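Local coordinates for Cow rumen GH26 endo-mannanase (PDB 6UEH), which probably hydrolyses beta-1,4-mannan backbones internally, as a ruminal GH26 endo-mannanase that joins a CBM6-like accessory domain to a TIM-barrel catalytic domain, at residues D137-L145 / Q155-G166; L311-D321 / W326-Y337. All blocks are in the same frame, centred on the assembly; numbering follows the deposited sequence.

The two contacts lie near opposite ends of the GH26 barrel, their centres about 29 Å apart; their segments share no helix or strand, though both border strand 357-362. Contact 1 lays the connection that follows strand 123-132 of the CBM6-like domain along helix 152-164, beside the N-terminal starts of strands 357-362 and 423-429. It is partly buried: hydrogen bonds prevail around 143-145, and aromatic packing around Phe138 and Tyr165. Contact 2 is the more deeply buried. There the loop leaving strand 306-309 folds against residues leading into helix 334-351, and aromatic rings pack against a histidine and a glutamate and donate hydrogen bonds to backbone carbonyls and the glutamate.

Contact 1. Residues D137-L145 / Q155-G166; sequences DFSKVDTKL and QKLQDYLGSVYG
Thr143 OG1 donates to Asp159 OD1 over 2.7 Å, meeting the carboxylate oxygen nearly along its C-O bond. The threonine torsion (chi1 44°) places OG1 between the backbone N and the carbonyl carbon, which leaves CG2 anti to the carbonyl carbon, 3.8 Å from Gly162 CA. With no side chain at Gly162, the methyl can come down directly on the helix backbone. One turn before Asp159, Gln155 offers both ends of its amide to the chain at 143-145. NE2 donates to Thr143 O at 2.9 Å, approaching from above the carbonyl plane, while OE1 receives Leu145 N at 3.0 Å in an almost straight bond (171°) on an in-plane lone pair. Glutamine suits this place because its amide pairs an N-H donor with a carbonyl acceptor, as a peptide group does, and so can bridge Thr143 O and Leu145 N. Leu145 CD2 lies 3.7 Å from Gln158 CG, and Gln158 NE2 bonds to Asp381 O and to a water that donates to Lys144 O. Farther along, Phe138 turns its ring edge to the face of Tyr165 in a T-shaped pair, Phe138 CD1 standing 3.5 Å from Tyr165 CE2. Phe138 CD2 also lies 3.6 Å from Gly166 CA, and helix 408-417 packs against the same phenylalanine. A water donates to both Phe138 O and Gly162 O, while Tyr165 OH bonds to Ile424 N. Since most polar groups here answer backbone atoms, an irregular connection can be fixed along the helix without strand pairing, with aromatic packing anchoring its beginning.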
loop_
_atom_site.group_PDB
_atom_site.type_symbol
_atom_site.label_atom_id
_atom_site.label_comp_id
_atom_site.label_asym_id
_atom_site.label_seq_id
_atom_site.Cartn_x
_atom_site.Cartn_y
_atom_site.Cartn_z
ATOM N N ASP A 137 -12.783 2.547 -12.426
ATOM C CA ASP A 137 -13.937 3.210 -11.834
ATOM C C ASP A 137 -13.939 2.948 -10.330
ATOM O O ASP A 137 -14.445 1.924 -9.870
ATOM C CB ASP A 137 -15.239 2.718 -12.471
ATOM C CG ASP A 137 -16.422 3.621 -12.162
ATOM O OD1 ASP A 137 -16.384 4.341 -11.142
ATOM O OD2 ASP A 137 -17.396 3.612 -12.944
ATOM N N PHE A 138 -13.368 3.881 -9.573
ATOM C CA PHE A 138 -13.247 3.729 -8.127
ATOM C C PHE A 138 -14.601 3.823 -7.431
ATOM O O PHE A 138 -14.799 3.245 -6.362
ATOM C CB PHE A 138 -12.296 4.784 -7.554
ATOM C CG PHE A 138 -10.902 4.712 -8.113
ATOM C CD1 PHE A 138 -10.089 3.623 -7.843
ATOM C CD2 PHE A 138 -10.401 5.738 -8.897
ATOM C CE1 PHE A 138 -8.805 3.556 -8.351
ATOM C CE2 PHE A 138 -9.115 5.678 -9.407
ATOM C CZ PHE A 138 -8.317 4.585 -9.134
ATOM N N SER A 139 -15.531 4.549 -8.042
ATOM C CA SER A 139 -16.850 4.748 -7.452
ATOM C C SER A 139 -17.694 3.479 -7.514
ATOM O O SER A 139 -18.672 3.342 -6.780
ATOM C CB SER A 139 -17.585 5.893 -8.154
ATOM O OG SER A 139 -17.897 5.548 -9.493
ATOM N N LYS A 140 -17.316 2.559 -8.394
ATOM C CA LYS A 140 -18.084 1.332 -8.583
ATOM C C LYS A 140 -17.546 0.174 -7.748
ATOM O O LYS A 140 -18.051 -0.944 -7.831
ATOM C CB LYS A 140 -18.112 0.942 -10.061
ATOM C CG LYS A 140 -19.135 1.718 -10.877
ATOM C CD LYS A 140 -20.546 1.462 -10.365
ATOM C CE LYS A 140 -21.557 2.384 -11.026
ATOM N NZ LYS A 140 -21.586 2.215 -12.506
ATOM N N VAL A 141 -16.521 0.442 -6.946
ATOM C CA VAL A 141 -16.018 -0.555 -6.011
ATOM C C VAL A 141 -17.079 -0.848 -4.955
ATOM O O VAL A 141 -17.540 0.062 -4.268
ATOM C CB VAL A 141 -14.724 -0.091 -5.316
ATOM C CG1 VAL A 141 -14.292 -1.106 -4.268
ATOM C CG2 VAL A 141 -13.619 0.138 -6.338
ATOM N N ASP A 142 -17.478 -2.110 -4.836
ATOM C CA ASP A 142 -18.471 -2.486 -3.834
ATOM C C ASP A 142 -17.857 -2.434 -2.439
ATOM O O ASP A 142 -16.851 -3.090 -2.168
ATOM C CB ASP A 142 -19.032 -3.880 -4.115
ATOM C CG ASP A 142 -20.026 -4.333 -3.058
ATOM O OD1 ASP A 142 -20.722 -3.475 -2.478
ATOM O OD2 ASP A 142 -20.108 -5.550 -2.804
ATOM N N THR A 143 -18.469 -1.652 -1.556
ATOM C CA THR A 143 -17.922 -1.450 -0.221
ATOM C C THR A 143 -18.715 -2.180 0.862
ATOM O O THR A 143 -18.715 -1.766 2.022
ATOM C CB THR A 143 -17.855 0.050 0.131
ATOM O OG1 THR A 143 -19.072 0.692 -0.268
ATOM C CG2 THR A 143 -16.682 0.712 -0.583
ATOM N N LYS A 144 -19.384 -3.267 0.488
ATOM C CA LYS A 144 -20.027 -4.122 1.479
ATOM C C LYS A 144 -18.944 -4.797 2.311
ATOM O O LYS A 144 -18.016 -5.391 1.762
ATOM C CB LYS A 144 -20.927 -5.167 0.818
ATOM C CG LYS A 144 -21.817 -5.924 1.800
ATOM C CD LYS A 144 -22.618 -7.014 1.102
ATOM C CE LYS A 144 -23.699 -7.588 2.012
ATOM N NZ LYS A 144 -23.152 -8.200 3.259
ATOM N N LEU A 145 -19.054 -4.694 3.630
ATOM C CA LEU A 145 -18.038 -5.252 4.515
ATOM C C LEU A 145 -18.045 -6.778 4.479
ATOM O O LEU A 145 -19.067 -7.397 4.187
ATOM C CB LEU A 145 -18.243 -4.743 5.943
ATOM C CG LEU A 145 -17.847 -3.276 6.136
ATOM C CD1 LEU A 145 -18.265 -2.765 7.508
ATOM C CD2 LEU A 145 -16.347 -3.102 5.926
ATOM N N GLN A 155 -20.491 -0.121 8.613
ATOM C CA GLN A 155 -20.874 -0.154 7.208
ATOM C C GLN A 155 -21.053 1.256 6.648
ATOM O O GLN A 155 -20.680 1.531 5.506
ATOM C CB GLN A 155 -22.157 -0.967 7.020
ATOM C CG GLN A 155 -22.553 -1.156 5.564
ATOM C CD GLN A 155 -21.464 -1.827 4.748
ATOM O OE1 GLN A 155 -21.242 -3.033 4.860
ATOM N NE2 GLN A 155 -20.771 -1.044 3.928
ATOM N N LYS A 156 -21.615 2.149 7.456
ATOM C CA LYS A 156 -21.788 3.538 7.042
ATOM C C LYS A 156 -20.439 4.236 6.867
ATOM O O LYS A 156 -20.266 5.035 5.946
ATOM C CB LYS A 156 -22.660 4.296 8.044
ATOM C CG LYS A 156 -24.147 4.001 7.891
ATOM C CD LYS A 156 -24.936 4.333 9.148
ATOM C CE LYS A 156 -24.946 5.818 9.438
ATOM N NZ LYS A 156 -25.779 6.124 10.641
ATOM N N LEU A 157 -19.488 3.931 7.745
ATOM C CA LEU A 157 -18.137 4.478 7.611
ATOM C C LEU A 157 -17.476 3.980 6.325
ATOM O O LEU A 157 -16.920 4.769 5.563
ATOM C CB LEU A 157 -17.274 4.116 8.826
ATOM C CG LEU A 157 -15.781 4.457 8.741
ATOM C CD1 LEU A 157 -15.557 5.922 8.383
ATOM C CD2 LEU A 157 -15.076 4.115 10.052
ATOM N N GLN A 158 -17.550 2.674 6.086
ATOM C CA GLN A 158 -16.956 2.086 4.890
ATOM C C GLN A 158 -17.575 2.664 3.620
ATOM O O GLN A 158 -16.878 2.897 2.628
ATOM C CB GLN A 158 -17.109 0.562 4.905
ATOM C CG GLN A 158 -16.435 -0.158 3.735
ATOM C CD GLN A 158 -14.927 -0.303 3.904
ATOM O OE1 GLN A 158 -14.276 0.524 4.544
ATOM N NE2 GLN A 158 -14.369 -1.364 3.331
ATOM N N ASP A 159 -18.880 2.905 3.654
ATOM C CA ASP A 159 -19.568 3.474 2.502
ATOM C C ASP A 159 -19.153 4.921 2.273
ATOM O O ASP A 159 -19.014 5.351 1.129
ATOM C CB ASP A 159 -21.084 3.371 2.669
ATOM C CG ASP A 159 -21.606 1.994 2.328
ATOM O OD1 ASP A 159 -20.982 1.313 1.487
ATOM O OD2 ASP A 159 -22.636 1.588 2.901
ATOM N N TYR A 160 -18.953 5.673 3.354
ATOM C CA TYR A 160 -18.452 7.036 3.223
ATOM C C TYR A 160 -17.078 7.038 2.563
ATOM O O TYR A 160 -16.802 7.853 1.682
ATOM C CB TYR A 160 -18.361 7.745 4.574
ATOM C CG TYR A 160 -17.538 9.012 4.481
ATOM C CD1 TYR A 160 -18.076 10.171 3.935
ATOM C CD2 TYR A 160 -16.211 9.042 4.905
ATOM C CE1 TYR A 160 -17.327 11.325 3.828
ATOM C CE2 TYR A 160 -15.453 10.195 4.798
ATOM C CZ TYR A 160 -16.016 11.333 4.261
ATOM O OH TYR A 160 -15.269 12.484 4.155
ATOM N N LEU A 161 -16.213 6.132 3.014
ATOM C CA LEU A 161 -14.876 5.998 2.448
ATOM C C LEU A 161 -14.954 5.682 0.959
ATOM O O LEU A 161 -14.218 6.251 0.155
ATOM C CB LEU A 161 -14.085 4.908 3.176
ATOM C CG LEU A 161 -13.866 5.126 4.674
ATOM C CD1 LEU A 161 -13.166 3.930 5.313
ATOM C CD2 LEU A 161 -13.081 6.406 4.918
ATOM N N GLY A 162 -15.856 4.775 0.599
ATOM C CA GLY A 162 -16.059 4.419 -0.792
ATOM C C GLY A 162 -16.558 5.592 -1.614
ATOM O O GLY A 162 -16.328 5.657 -2.821
ATOM N N SER A 163 -17.237 6.530 -0.957
ATOM C CA SER A 163 -17.848 7.656 -1.656
ATOM C C SER A 163 -16.817 8.707 -2.054
ATOM O O SER A 163 -17.068 9.521 -2.939
ATOM C CB SER A 163 -18.942 8.299 -0.795
ATOM O OG SER A 163 -18.388 9.098 0.236
ATOM N N VAL A 164 -15.658 8.692 -1.404
ATOM C CA VAL A 164 -14.617 9.664 -1.722
ATOM C C VAL A 164 -13.417 9.003 -2.398
ATOM O O VAL A 164 -12.508 9.688 -2.865
ATOM C CB VAL A 164 -14.145 10.416 -0.462
ATOM C CG1 VAL A 164 -15.311 11.161 0.172
ATOM C CG2 VAL A 164 -13.513 9.454 0.534
ATOM N N TYR A 165 -13.431 7.675 -2.459
ATOM C CA TYR A 165 -12.340 6.910 -3.059
ATOM C C TYR A 165 -12.173 7.255 -4.533
ATOM O O TYR A 165 -13.105 7.100 -5.324
ATOM C CB TYR A 165 -12.589 5.411 -2.892
ATOM C CG TYR A 165 -11.416 4.523 -3.257
ATOM C CD1 TYR A 165 -10.166 4.718 -2.682
ATOM C CD2 TYR A 165 -11.569 3.466 -4.147
ATOM C CE1 TYR A 165 -9.092 3.899 -3.003
ATOM C CE2 TYR A 165 -10.500 2.640 -4.473
ATOM C CZ TYR A 165 -9.265 2.861 -3.896
ATOM O OH TYR A 165 -8.199 2.044 -4.209
ATOM N N GLY A 166 -10.985 7.726 -4.894
ATOM C CA GLY A 166 -10.705 8.119 -6.263
ATOM C C GLY A 166 -10.957 9.595 -6.519
ATOM O O GLY A 166 -10.514 10.137 -7.532
HETATM O O HOH W 1 -16.133 3.356 -4.285
HETATM O O HOH W 2 -15.627 -3.531 1.704
#

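Contact 2. Residues L311-D321 / W326-Y337; sequences LHEAEGNVNTD and WFWWGKAGAKTY. With ACT (acetate ion), chain D.
The loop after strand 306-309, the fourth of the TIM barrel, lies at the C-terminal ends of the strands, where clan GH-A glycosidases carry their acid/base, and here Trp326, Phe327, Trp329 and Tyr337 pack against it. Trp329 lays one face under Leu311 CA, a CH-pi contact 3.7 Å from the five-membered ring centroid, and its NE1 donates in the ring plane to His312 O at 2.9 Å. The His312 ring is set obliquely against Phe327, with His312 NE2 3.4 Å from Phe327 CE2. That nitrogen donates to an acetate, probably from the crystallisation liquor, which His240 also binds. Trp326 NE1 reaches Glu313 OE1 on its anti side at 2.9 Å in a bent bond (136°), while Gly316 CA, as glycine permits, lies over the face of the indole's six-membered ring, a CH-pi contact 3.5 Å from its centroid. The Tyr337 face receives Ala314 CB, 3.4 Å from the ring centroid, and Tyr337 OH donates to Leu311 O at 2.7 Å. Ala334 N is bonded to Thr320 O beside Gly333, the N-cap. The contact thus joins the loop leaving strand 306-309 to the start of helix 334-351; Gln361 of strand 357-362 meets Tyr337 OH.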
loop_
_atom_site.group_PDB
_atom_site.type_symbol
_atom_site.label_atom_id
_atom_site.label_comp_id
_atom_site.label_asym_id
_atom_site.label_seq_id
_atom_site.Cartn_x
_atom_site.Cartn_y
_atom_site.Cartn_z
ATOM N N LEU A 311 -1.792 -7.252 12.929
ATOM C CA LEU A 311 -0.891 -8.134 12.190
ATOM C C LEU A 311 -0.323 -7.446 10.955
ATOM O O LEU A 311 -0.303 -8.020 9.865
ATOM C CB LEU A 311 -1.630 -9.415 11.790
ATOM C CG LEU A 311 -2.231 -10.216 12.950
ATOM C CD1 LEU A 311 -3.211 -11.264 12.443
ATOM C CD2 LEU A 311 -1.124 -10.872 13.757
ATOM N N HIS A 312 0.131 -6.210 11.138
ATOM C CA HIS A 312 0.494 -5.347 10.022
ATOM C C HIS A 312 1.935 -5.552 9.554
ATOM O O HIS A 312 2.736 -6.190 10.242
ATOM C CB HIS A 312 0.267 -3.881 10.406
ATOM C CG HIS A 312 1.209 -3.372 11.453
ATOM N ND1 HIS A 312 1.300 -3.933 12.709
ATOM C CD2 HIS A 312 2.093 -2.347 11.434
ATOM C CE1 HIS A 312 2.206 -3.281 13.416
ATOM N NE2 HIS A 312 2.701 -2.312 12.666
ATOM N N GLU A 313 2.241 -5.012 8.375
ATOM C CA GLU A 313 3.570 -5.098 7.768
ATOM C C GLU A 313 4.109 -6.527 7.766
ATOM O O GLU A 313 5.292 -6.754 8.016
ATOM C CB GLU A 313 4.546 -4.167 8.494
ATOM C CG GLU A 313 4.161 -2.696 8.426
ATOM C CD GLU A 313 5.198 -1.786 9.071
ATOM O OE1 GLU A 313 6.175 -2.304 9.647
ATOM O OE2 GLU A 313 5.037 -0.548 9.005
ATOM N N ALA A 314 3.228 -7.477 7.468
ATOM C CA ALA A 314 3.512 -8.899 7.649
ATOM C C ALA A 314 4.741 -9.394 6.888
ATOM O O ALA A 314 5.636 -9.998 7.480
ATOM C CB ALA A 314 2.301 -9.715 7.248
ATOM N N GLU A 315 4.777 -9.154 5.581
ATOM C CA GLU A 315 5.872 -9.661 4.763
ATOM C C GLU A 315 7.212 -9.047 5.156
ATOM O O GLU A 315 8.236 -9.731 5.167
ATOM C CB GLU A 315 5.612 -9.406 3.276
ATOM C CG GLU A 315 6.739 -9.913 2.383
ATOM C CD GLU A 315 6.488 -9.684 0.905
ATOM O OE1 GLU A 315 5.420 -9.139 0.552
ATOM O OE2 GLU A 315 7.366 -10.052 0.095
ATOM N N GLY A 316 7.200 -7.760 5.487
ATOM C CA GLY A 316 8.436 -7.037 5.725
ATOM C C GLY A 316 9.196 -6.898 4.419
ATOM O O GLY A 316 8.646 -6.432 3.422
ATOM N N ASN A 317 10.461 -7.305 4.417
ATOM C CA ASN A 317 11.237 -7.333 3.183
ATOM C C ASN A 317 10.896 -8.580 2.371
ATOM O O ASN A 317 10.450 -9.582 2.931
ATOM C CB ASN A 317 12.731 -7.266 3.488
ATOM C CG ASN A 317 13.163 -5.891 3.957
ATOM O OD1 ASN A 317 12.829 -4.880 3.340
ATOM N ND2 ASN A 317 13.896 -5.844 5.062
ATOM N N VAL A 318 11.110 -8.506 1.059
ATOM C CA VAL A 318 10.616 -9.512 0.116
ATOM C C VAL A 318 10.917 -10.959 0.524
ATOM O O VAL A 318 12.073 -11.351 0.686
ATOM C CB VAL A 318 11.180 -9.263 -1.305
ATOM C CG1 VAL A 318 12.696 -9.066 -1.273
ATOM C CG2 VAL A 318 10.787 -10.394 -2.244
ATOM N N ASN A 319 9.847 -11.734 0.696
ATOM C CA ASN A 319 9.929 -13.146 1.063
ATOM C C ASN A 319 8.547 -13.783 1.107
ATOM O O ASN A 319 7.532 -13.090 1.055
ATOM C CB ASN A 319 10.597 -13.322 2.429
ATOM C CG ASN A 319 9.630 -13.112 3.577
ATOM O OD1 ASN A 319 9.077 -14.068 4.118
ATOM N ND2 ASN A 319 9.407 -11.856 3.946
ATOM N N THR A 320 8.515 -15.108 1.213
ATOM C CA THR A 320 7.276 -15.826 1.504
ATOM C C THR A 320 7.518 -16.879 2.581
ATOM O O THR A 320 6.574 -17.456 3.117
ATOM C CB THR A 320 6.689 -16.514 0.254
ATOM O OG1 THR A 320 7.714 -17.265 -0.410
ATOM C CG2 THR A 320 6.105 -15.485 -0.707
ATOM N N ASP A 321 8.788 -17.120 2.898
ATOM C CA ASP A 321 9.145 -18.170 3.847
ATOM C C ASP A 321 9.345 -17.637 5.268
ATOM O O ASP A 321 9.590 -18.408 6.195
ATOM C CB ASP A 321 10.404 -18.902 3.375
ATOM C CG ASP A 321 11.636 -18.015 3.371
ATOM O OD1 ASP A 321 11.490 -16.775 3.389
ATOM O OD2 ASP A 321 12.758 -18.564 3.337
ATOM N N TRP A 326 9.836 -8.695 9.867
ATOM C CA TRP A 326 10.428 -8.073 11.046
ATOM C C TRP A 326 9.490 -8.120 12.250
ATOM O O TRP A 326 9.894 -7.807 13.366
ATOM C CB TRP A 326 10.850 -6.628 10.757
ATOM C CG TRP A 326 9.814 -5.773 10.095
ATOM C CD1 TRP A 326 8.607 -5.396 10.608
ATOM C CD2 TRP A 326 9.914 -5.154 8.805
ATOM N NE1 TRP A 326 7.941 -4.594 9.710
ATOM C CE2 TRP A 326 8.724 -4.429 8.597
ATOM C CE3 TRP A 326 10.892 -5.149 7.805
ATOM C CZ2 TRP A 326 8.485 -3.708 7.428
ATOM C CZ3 TRP A 326 10.655 -4.431 6.645
ATOM C CH2 TRP A 326 9.460 -3.721 6.467
ATOM N N PHE A 327 8.241 -8.514 12.021
ATOM C CA PHE A 327 7.302 -8.768 13.111
ATOM C C PHE A 327 7.152 -10.273 13.310
ATOM O O PHE A 327 7.275 -11.037 12.352
ATOM C CB PHE A 327 5.945 -8.127 12.821
ATOM C CG PHE A 327 5.942 -6.630 12.941
ATOM C CD1 PHE A 327 6.582 -6.003 13.997
ATOM C CD2 PHE A 327 5.308 -5.848 11.989
ATOM C CE1 PHE A 327 6.580 -4.626 14.109
ATOM C CE2 PHE A 327 5.304 -4.468 12.094
ATOM C CZ PHE A 327 5.941 -3.857 13.153
ATOM N N TRP A 328 6.879 -10.703 14.542
ATOM C CA TRP A 328 6.875 -12.133 14.845
ATOM C C TRP A 328 5.788 -12.895 14.085
ATOM O O TRP A 328 5.963 -14.070 13.766
ATOM C CB TRP A 328 6.733 -12.382 16.356
ATOM C CG TRP A 328 5.424 -11.958 16.981
ATOM C CD1 TRP A 328 5.183 -10.804 17.670
ATOM C CD2 TRP A 328 4.193 -12.699 17.001
ATOM N NE1 TRP A 328 3.880 -10.772 18.105
ATOM C CE2 TRP A 328 3.250 -11.922 17.707
ATOM C CE3 TRP A 328 3.795 -13.939 16.487
ATOM C CZ2 TRP A 328 1.934 -12.343 17.910
ATOM C CZ3 TRP A 328 2.487 -14.355 16.688
ATOM C CH2 TRP A 328 1.573 -13.559 17.395
ATOM N N TRP A 329 4.682 -12.229 13.770
ATOM C CA TRP A 329 3.578 -12.918 13.108
ATOM C C TRP A 329 3.860 -13.250 11.639
ATOM O O TRP A 329 3.084 -13.964 11.006
ATOM C CB TRP A 329 2.283 -12.102 13.221
ATOM C CG TRP A 329 2.408 -10.637 12.907
ATOM C CD1 TRP A 329 2.455 -10.064 11.670
ATOM C CD2 TRP A 329 2.467 -9.562 13.851
ATOM N NE1 TRP A 329 2.553 -8.697 11.785
ATOM C CE2 TRP A 329 2.560 -8.363 13.115
ATOM C CE3 TRP A 329 2.456 -9.494 15.250
ATOM C CZ2 TRP A 329 2.642 -7.113 13.728
ATOM C CZ3 TRP A 329 2.537 -8.253 15.856
ATOM C CH2 TRP A 329 2.631 -7.079 15.095
ATOM N N GLY A 330 4.972 -12.755 11.103
ATOM C CA GLY A 330 5.342 -13.056 9.729
ATOM C C GLY A 330 6.532 -13.994 9.642
ATOM O O GLY A 330 6.966 -14.378 8.554
ATOM N N LYS A 331 7.048 -14.368 10.807
ATOM C CA LYS A 331 8.280 -15.141 10.926
ATOM C C LYS A 331 8.180 -16.544 10.329
ATOM O O LYS A 331 9.182 -17.116 9.904
ATOM C CB LYS A 331 8.677 -15.232 12.401
ATOM C CG LYS A 331 10.057 -15.792 12.674
ATOM C CD LYS A 331 10.335 -15.769 14.168
ATOM C CE LYS A 331 11.717 -16.309 14.497
ATOM N NZ LYS A 331 11.973 -16.244 15.960
ATOM N N ALA A 332 6.970 -17.095 10.300
ATOM C CA ALA A 332 6.766 -18.463 9.831
ATOM C C ALA A 332 6.323 -18.527 8.370
ATOM O O ALA A 332 5.988 -19.598 7.865
ATOM C CB ALA A 332 5.754 -19.170 10.716
ATOM N N GLY A 333 6.316 -17.382 7.694
ATOM C CA GLY A 333 5.988 -17.349 6.280
ATOM C C GLY A 333 4.571 -16.906 5.970
ATOM O O GLY A 333 3.743 -16.750 6.870
ATOM N N ALA A 334 4.293 -16.717 4.684
ATOM C CA ALA A 334 3.015 -16.178 4.230
ATOM C C ALA A 334 1.835 -17.090 4.560
ATOM O O ALA A 334 0.810 -16.626 5.052
ATOM C CB ALA A 334 3.066 -15.909 2.730
ATOM N N LYS A 335 1.982 -18.384 4.287
ATOM C CA LYS A 335 0.894 -19.334 4.499
ATOM C C LYS A 335 0.468 -19.381 5.965
ATOM O O LYS A 335 -0.723 -19.309 6.277
ATOM C CB LYS A 335 1.299 -20.730 4.028
ATOM C CG LYS A 335 0.203 -21.774 4.195
ATOM C CD LYS A 335 0.696 -23.164 3.828
ATOM C CE LYS A 335 -0.403 -24.203 3.999
ATOM N NZ LYS A 335 -0.903 -24.271 5.403
ATOM N N THR A 336 1.444 -19.496 6.860
ATOM C CA THR A 336 1.162 -19.504 8.290
ATOM C C THR A 336 0.551 -18.177 8.723
ATOM O O THR A 336 -0.386 -18.150 9.525
ATOM C CB THR A 336 2.432 -19.782 9.119
ATOM O OG1 THR A 336 2.895 -21.110 8.849
ATOM C CG2 THR A 336 2.140 -19.646 10.611
ATOM N N TYR A 337 1.072 -17.081 8.180
ATOM C CA TYR A 337 0.573 -15.756 8.529
ATOM C C TYR A 337 -0.909 -15.600 8.204
ATOM O O TYR A 337 -1.677 -15.096 9.023
ATOM C CB TYR A 337 1.358 -14.652 7.814
ATOM C CG TYR A 337 0.634 -13.328 7.883
ATOM C CD1 TYR A 337 0.616 -12.587 9.058
ATOM C CD2 TYR A 337 -0.067 -12.835 6.785
ATOM C CE1 TYR A 337 -0.065 -11.385 9.136
ATOM C CE2 TYR A 337 -0.748 -11.634 6.856
ATOM C CZ TYR A 337 -0.744 -10.913 8.033
ATOM O OH TYR A 337 -1.423 -9.713 8.104
HETATM C C ACT D . 5.343 0.530 13.028
HETATM O O ACT D . 5.903 -0.228 13.850
HETATM O OXT ACT D . 4.196 0.189 12.662
HETATM C CH3 ACT D . 6.007 1.774 12.518
HETATM O O HOH W 3 7.061 -8.382 9.358
HETATM O O HOH W 4 4.338 -19.429 2.963
#